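PDB 3S2S: putative pyrazinamidase/nicotinamidase from Streptococcus mutans, which probably hydrolyses the amide of nicotinamide and of its analogue pyrazinamide, as a zinc-binding member of the isochorismatase family. Local coordinates for residues A[42-46]-A[47-51]; A[204-207]-A[208-212]. One frame throughout, in Å; residues are numbered along the deposited sequence.

Contact 1: residues A[42-46]-A[47-51]; sequences IDYTY and DFVAD. With CAD (cacodylic acid), chain F.
The carbonyl oxygen of Y46 takes two backbone N-H groups: A50 N at 2.9 Å, 19° from the carbonyl plane, and V49 N at 3.2 Å from well above that plane. With F48 N bonded to T45 O at 3.0 Å, these close the short helix 46-49 that follows strand 37-42 of the isochorismatase-type parallel sheet. T45 is its N-cap residue, although OG1 makes no capping bond; this hydroxyl is hydrogen-bonded instead to N106. Just before it, Y44 centres an inverse gamma turn. CG of Y44 stands anti to the backbone N (chi1 -159°), which carries the ring forward to V49, whose CG2 lies over one face, 3.9 Å from the ring centroid, in a CH-pi contact offset toward the rim. The other methyl, V49 CG1, meets the phenol oxygen, which is hydrogen-bonded to A61 O. Farther round the helix, A50 CB touches Y46 CD2 at 3.6 Å. D43 lies beside F48, five residues on, carboxylate and ring planes 35° apart. Both residues line the cacodylate pocket. D43 OD1 is held by D87 N and OD2 by a salt bridge to K137, which together limit rotation of the carboxylate, while the F48 ring also meets H105, a zinc ligand. The cacodylate methyl C1 touches both side chains, meeting them from directions roughly at right angles, 3.1 Å from D43 OD2 and 3.3 Å above the F48 ring, directly over its centre.

Contact 2: residues A[204-207]-A[208-212]; sequences LNHL and QNVLG
V210 packs on one face of the H206 imidazole in the last turn of helix 197-209, where H206 and L207 meet residues that follow them and Q208 the turn before it. The H206 ring lies along the helix, its CG anti to the backbone N (chi1 -173°); V210 CB stands 3.9 Å from the ring centroid and only 5° off the normal, a CH-pi contact. V210 CG1 approaches NE2 of the same ring at 3.7 Å. That nitrogen is hydrogen-bonded to H173 of the second subunit, which probably helps to fix the imidazole's rotation. The backbone oxygen of H206 accepts both V210 N at 2.9 Å and L211 N at 3.1 Å, so one oxygen holds both an i+4 and an i+5 N-H, just before G212 turns to positive phi. L207 meets L211 through the branch ends, CD2 to CD1 at 4.0 Å; L211 N gives the L207 oxygen a weak bond, and L207 also has a backbone bond with A213. Q208 N bonds L204 O at 3.0 Å; its extended side chain then turns at the amide, where NE2 donates to N209 OD1 at 3.1 Å. L207 and L211 pack on A175 of helix 167-180, and L207 and Q208 on I215 of strand 214-216, while H206, V210 and L211 face the second subunit, with V210 O hydrogen-bonded to its Y140.

In the fold
Contact 1 and contact 2 belong to one isochorismatase-type domain but do not touch: their centres lie 24 Å apart and their nearest atoms about 9 Å. Contact 1 follows the strand end at the ligand pocket, where the side chain of F48 is about 5 Å from the zinc ion. Contact 2 is peripheral, its centre about 17 Å from the chain centre, its L207 side chain about 11 Å from the cacodylate. Helix 167-180 lies beside both: C170, a pocket residue, touches D43, whereas A175 packs against L207 and L211. Contact 2 also faces Y140 and I169 of the second subunit, residues whose counterparts in this chain line the pocket.

Contact 1: residues A[42-46]-A[47-51]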
ATOM      1  N   ILE A  42       7.193  -7.113 -19.106  1.00 15.64           N
ATOM      2  CA  ILE A  42       6.200  -7.898 -18.373  1.00 16.55           C
ATOM      3  C   ILE A  42       5.940  -9.259 -19.015  1.00 17.42           C
ATOM      4  O   ILE A  42       5.383  -9.342 -20.108  1.00 17.71           O
ATOM      5  CB  ILE A  42       4.883  -7.129 -18.253  1.00 14.44           C
ATOM      6  CG1 ILE A  42       5.133  -5.737 -17.658  1.00 15.26           C
ATOM      7  CG2 ILE A  42       3.842  -7.911 -17.409  1.00 16.93           C
ATOM      8  CD1 ILE A  42       3.889  -4.872 -17.690  1.00 19.30           C
ATOM      9  N   ASP A  43       6.371 -10.319 -18.330  1.00 15.05           N
ATOM     10  CA  ASP A  43       5.981 -11.708 -18.664  1.00 15.18           C
ATOM     11  C   ASP A  43       6.243 -12.176 -20.072  1.00 18.07           C
ATOM     12  O   ASP A  43       5.487 -13.007 -20.580  1.00 18.49           O
ATOM     13  CB  ASP A  43       4.492 -11.934 -18.352  1.00 16.37           C
ATOM     14  CG  ASP A  43       4.222 -12.080 -16.857  1.00 25.31           C
ATOM     15  OD1 ASP A  43       5.117 -12.588 -16.171  1.00 27.99           O
ATOM     16  OD2 ASP A  43       3.111 -11.720 -16.410  1.00 29.63           O
ATOM     17  N   TYR A  44       7.294 -11.674 -20.709  1.00 17.35           N
ATOM     18  CA  TYR A  44       7.573 -12.094 -22.080  1.00 18.00           C
ATOM     19  C   TYR A  44       8.345 -13.412 -22.095  1.00 17.28           C
ATOM     20  O   TYR A  44       9.515 -13.487 -22.515  1.00 21.56           O
ATOM     21  CB  TYR A  44       8.278 -10.988 -22.885  1.00 16.96           C
ATOM     22  CG  TYR A  44       8.101 -11.215 -24.363  1.00 18.07           C
ATOM     23  CD1 TYR A  44       6.856 -11.017 -24.963  1.00 19.52           C
ATOM     24  CD2 TYR A  44       9.159 -11.670 -25.145  1.00 18.63           C
ATOM     25  CE1 TYR A  44       6.674 -11.269 -26.332  1.00 18.76           C
ATOM     26  CE2 TYR A  44       8.991 -11.915 -26.516  1.00 18.62           C
ATOM     27  CZ  TYR A  44       7.749 -11.705 -27.091  1.00 21.48           C
ATOM     28  OH  TYR A  44       7.586 -11.969 -28.443  1.00 21.24           O
ATOM     29  N   THR A  45       7.681 -14.459 -21.606  1.00 17.31           N
ATOM     30  CA  THR A  45       8.346 -15.741 -21.415  1.00 20.50           C
ATOM     31  C   THR A  45       7.779 -16.833 -22.320  1.00 22.70           C
ATOM     32  O   THR A  45       6.726 -16.682 -22.956  1.00 21.65           O
ATOM     33  CB  THR A  45       8.205 -16.233 -19.958  1.00 22.25           C
ATOM     34  OG1 THR A  45       6.821 -16.477 -19.679  1.00 23.82           O
ATOM     35  CG2 THR A  45       8.778 -15.203 -18.955  1.00 22.42           C
ATOM     36  N   TYR A  46       8.491 -17.953 -22.363  1.00 20.47           N
ATOM     37  CA  TYR A  46       8.066 -19.075 -23.195  1.00 23.23           C
ATOM     38  C   TYR A  46       6.627 -19.516 -22.960  1.00 25.13           C
ATOM     39  O   TYR A  46       5.875 -19.737 -23.915  1.00 23.18           O
ATOM     40  CB  TYR A  46       9.037 -20.244 -23.041  1.00 24.64           C
ATOM     41  CG  TYR A  46      10.127 -20.212 -24.091  1.00 25.74           C
ATOM     42  CD1 TYR A  46      11.118 -19.226 -24.073  1.00 28.04           C
ATOM     43  CD2 TYR A  46      10.165 -21.164 -25.099  1.00 28.68           C
ATOM     44  CE1 TYR A  46      12.109 -19.183 -25.040  1.00 32.24           C
ATOM     45  CE2 TYR A  46      11.160 -21.132 -26.078  1.00 35.13           C
ATOM     46  CZ  TYR A  46      12.129 -20.150 -26.042  1.00 35.33           C
ATOM     47  OH  TYR A  46      13.113 -20.131 -27.019  1.00 35.90           O
ATOM     48  N   ASP A  47       6.214 -19.646 -21.701  1.00 24.00           N
ATOM     49  CA  ASP A  47       4.835 -20.091 -21.458  1.00 26.23           C
ATOM     50  C   ASP A  47       3.755 -19.146 -21.974  1.00 24.18           C
ATOM     51  O   ASP A  47       2.636 -19.580 -22.265  1.00 26.99           O
ATOM     52  CB  ASP A  47       4.592 -20.407 -19.979  1.00 25.23           C
ATOM     53  CG  ASP A  47       4.990 -21.828 -19.620  1.00 27.78           C
ATOM     54  OD1 ASP A  47       5.054 -22.685 -20.541  1.00 27.25           O
ATOM     55  OD2 ASP A  47       5.251 -22.077 -18.435  1.00 24.75           O
ATOM     56  N   PHE A  48       4.084 -17.865 -22.114  1.00 22.54           N
ATOM     57  CA  PHE A  48       3.114 -16.896 -22.618  1.00 20.89           C
ATOM     58  C   PHE A  48       3.224 -16.599 -24.110  1.00 21.93           C
ATOM     59  O   PHE A  48       2.342 -15.948 -24.671  1.00 25.73           O
ATOM     60  CB  PHE A  48       3.221 -15.583 -21.847  1.00 21.21           C
ATOM     61  CG  PHE A  48       2.683 -15.673 -20.450  1.00 20.93           C
ATOM     62  CD1 PHE A  48       1.341 -15.937 -20.230  1.00 31.80           C
ATOM     63  CD2 PHE A  48       3.517 -15.500 -19.358  1.00 23.31           C
ATOM     64  CE1 PHE A  48       0.833 -16.018 -18.925  1.00 30.69           C
ATOM     65  CE2 PHE A  48       3.016 -15.579 -18.056  1.00 22.80           C
ATOM     66  CZ  PHE A  48       1.673 -15.843 -17.854  1.00 23.68           C
ATOM     67  N   VAL A  49       4.298 -17.064 -24.738  1.00 22.38           N
ATOM     68  CA  VAL A  49       4.625 -16.633 -26.093  1.00 22.85           C
ATOM     69  C   VAL A  49       4.843 -17.796 -27.067  1.00 24.39           C
ATOM     70  O   VAL A  49       4.371 -17.749 -28.205  1.00 27.55           O
ATOM     71  CB  VAL A  49       5.866 -15.720 -26.098  1.00 22.13           C
ATOM     72  CG1 VAL A  49       6.146 -15.166 -27.515  1.00 23.00           C
ATOM     73  CG2 VAL A  49       5.678 -14.568 -25.072  1.00 21.34           C
ATOM     74  N   ALA A  50       5.564 -18.821 -26.620  1.00 26.31           N
ATOM     75  CA  ALA A  50       6.018 -19.888 -27.518  1.00 24.76           C
ATOM     76  C   ALA A  50       4.872 -20.759 -28.026  1.00 30.33           C
ATOM     77  O   ALA A  50       3.819 -20.867 -27.403  1.00 31.44           O
ATOM     78  CB  ALA A  50       7.086 -20.740 -26.832  1.00 28.25           C
ATOM     79  N   ASP A  51       5.068 -21.377 -29.188  1.00 28.41           N
ATOM     80  CA  ASP A  51       4.075 -22.315 -29.675  1.00 34.19           C
ATOM     81  C   ASP A  51       3.662 -23.341 -28.608  1.00 31.14           C
ATOM     82  O   ASP A  51       2.480 -23.618 -28.437  1.00 36.72           O
ATOM     83  CB  ASP A  51       4.592 -23.040 -30.927  1.00 34.76           C
ATOM     84  CG  ASP A  51       4.554 -22.165 -32.170  1.00 41.18           C
ATOM     85  OD1 ASP A  51       3.822 -21.149 -32.177  1.00 39.70           O
ATOM     86  OD2 ASP A  51       5.247 -22.507 -33.156  1.00 42.62           O
TER
HETATM   87 AS   CAD F 185      -0.500 -11.921 -17.902  0.80 24.59          AS
HETATM   88  C1  CAD F 185       1.172 -12.594 -18.641  1.00 19.95           C
HETATM   89  C2  CAD F 185      -1.682 -13.407 -17.342  1.00 26.46           C
HETATM   90  O1  CAD F 185      -1.223 -10.799 -18.846  1.00 32.58           O

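Contact 2: residues A[204-207]-A[208-212]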
ATOM      1  N   LEU A 204      -5.605  -0.816 -24.960  1.00 20.61           N
ATOM      2  CA  LEU A 204      -4.935   0.390 -25.441  1.00 22.40           C
ATOM      3  C   LEU A 204      -5.820   1.631 -25.270  1.00 22.03           C
ATOM      4  O   LEU A 204      -5.340   2.698 -24.881  1.00 22.16           O
ATOM      5  CB  LEU A 204      -4.507   0.236 -26.900  1.00 23.12           C
ATOM      6  CG  LEU A 204      -3.389  -0.772 -27.173  1.00 23.06           C
ATOM      7  CD1 LEU A 204      -3.203  -0.885 -28.691  1.00 30.37           C
ATOM      8  CD2 LEU A 204      -2.108  -0.348 -26.516  1.00 23.09           C
ATOM      9  N   ASN A 205      -7.105   1.494 -25.583  1.00 21.18           N
ATOM     10  CA  ASN A 205      -8.032   2.606 -25.413  1.00 21.99           C
ATOM     11  C   ASN A 205      -8.112   3.009 -23.941  1.00 20.97           C
ATOM     12  O   ASN A 205      -8.120   4.185 -23.618  1.00 21.05           O
ATOM     13  CB  ASN A 205      -9.424   2.227 -25.920  1.00 22.61           C
ATOM     14  CG  ASN A 205      -9.512   2.195 -27.442  1.00 37.23           C
ATOM     15  OD1 ASN A 205      -8.693   2.801 -28.142  1.00 40.82           O
ATOM     16  ND2 ASN A 205     -10.525   1.497 -27.959  1.00 41.99           N
ATOM     17  N   HIS A 206      -8.153   2.026 -23.044  1.00 18.27           N
ATOM     18  CA  HIS A 206      -8.286   2.319 -21.617  1.00 17.13           C
ATOM     19  C   HIS A 206      -7.009   2.985 -21.112  1.00 20.03           C
ATOM     20  O   HIS A 206      -7.038   3.983 -20.378  1.00 19.49           O
ATOM     21  CB  HIS A 206      -8.492   1.000 -20.872  1.00 16.02           C
ATOM     22  CG  HIS A 206      -8.812   1.164 -19.424  1.00 19.07           C
ATOM     23  ND1 HIS A 206     -10.103   1.127 -18.944  1.00 21.79           N
ATOM     24  CD2 HIS A 206      -8.011   1.349 -18.351  1.00 18.50           C
ATOM     25  CE1 HIS A 206     -10.082   1.284 -17.630  1.00 19.32           C
ATOM     26  NE2 HIS A 206      -8.824   1.408 -17.245  1.00 18.58           N
ATOM     27  N   LEU A 207      -5.870   2.430 -21.510  1.00 19.06           N
ATOM     28  CA  LEU A 207      -4.595   3.016 -21.114  1.00 20.14           C
ATOM     29  C   LEU A 207      -4.537   4.500 -21.496  1.00 22.59           C
ATOM     30  O   LEU A 207      -4.212   5.349 -20.662  1.00 21.95           O
ATOM     31  CB  LEU A 207      -3.433   2.249 -21.746  1.00 20.41           C
ATOM     32  CG  LEU A 207      -3.255   0.831 -21.195  1.00 24.48           C
ATOM     33  CD1 LEU A 207      -2.552  -0.088 -22.189  1.00 26.31           C
ATOM     34  CD2 LEU A 207      -2.473   0.924 -19.936  1.00 26.91           C
ATOM     35  N   GLN A 208      -4.843   4.811 -22.754  1.00 20.01           N
ATOM     36  CA  GLN A 208      -4.806   6.203 -23.206  1.00 20.80           C
ATOM     37  C   GLN A 208      -5.904   7.068 -22.615  1.00 24.52           C
ATOM     38  O   GLN A 208      -5.624   8.144 -22.079  1.00 25.42           O
ATOM     39  CB  GLN A 208      -4.895   6.268 -24.718  1.00 25.03           C
ATOM     40  CG  GLN A 208      -4.820   7.682 -25.275  1.00 23.27           C
ATOM     41  CD  GLN A 208      -4.910   7.648 -26.766  1.00 30.36           C
ATOM     42  OE1 GLN A 208      -3.911   7.450 -27.445  1.00 28.49           O
ATOM     43  NE2 GLN A 208      -6.119   7.799 -27.291  1.00 35.08           N
ATOM     44  N   ASN A 209      -7.156   6.637 -22.743  1.00 20.42           N
ATOM     45  CA  ASN A 209      -8.262   7.554 -22.436  1.00 22.03           C
ATOM     46  C   ASN A 209      -8.693   7.611 -20.975  1.00 23.55           C
ATOM     47  O   ASN A 209      -9.324   8.587 -20.555  1.00 29.07           O
ATOM     48  CB  ASN A 209      -9.451   7.275 -23.358  1.00 23.25           C
ATOM     49  CG  ASN A 209      -9.084   7.440 -24.814  1.00 27.08           C
ATOM     50  OD1 ASN A 209      -8.324   8.340 -25.169  1.00 30.10           O
ATOM     51  ND2 ASN A 209      -9.608   6.563 -25.667  1.00 34.29           N
ATOM     52  N   VAL A 210      -8.351   6.584 -20.206  1.00 18.39           N
ATOM     53  CA  VAL A 210      -8.707   6.521 -18.799  1.00 19.03           C
ATOM     54  C   VAL A 210      -7.484   6.818 -17.934  1.00 22.57           C
ATOM     55  O   VAL A 210      -7.553   7.595 -16.971  1.00 23.46           O
ATOM     56  CB  VAL A 210      -9.327   5.139 -18.434  1.00 20.30           C
ATOM     57  CG1 VAL A 210      -9.629   5.043 -16.945  1.00 21.57           C
ATOM     58  CG2 VAL A 210     -10.601   4.896 -19.249  1.00 20.92           C
ATOM     59  N   LEU A 211      -6.352   6.193 -18.256  1.00 18.86           N
ATOM     60  CA  LEU A 211      -5.128   6.433 -17.489  1.00 17.89           C
ATOM     61  C   LEU A 211      -4.250   7.574 -17.976  1.00 24.34           C
ATOM     62  O   LEU A 211      -3.279   7.921 -17.319  1.00 25.69           O
ATOM     63  CB  LEU A 211      -4.286   5.152 -17.395  1.00 17.43           C
ATOM     64  CG  LEU A 211      -5.025   3.905 -16.923  1.00 17.89           C
ATOM     65  CD1 LEU A 211      -4.028   2.743 -16.783  1.00 23.64           C
ATOM     66  CD2 LEU A 211      -5.790   4.097 -15.612  1.00 22.31           C
ATOM     67  N   GLY A 212      -4.562   8.128 -19.144  1.00 22.19           N
ATOM     68  CA  GLY A 212      -3.771   9.206 -19.706  1.00 20.77           C
ATOM     69  C   GLY A 212      -2.380   8.783 -20.153  1.00 24.44           C
ATOM     70  O   GLY A 212      -1.474   9.608 -20.261  1.00 25.89           O
TER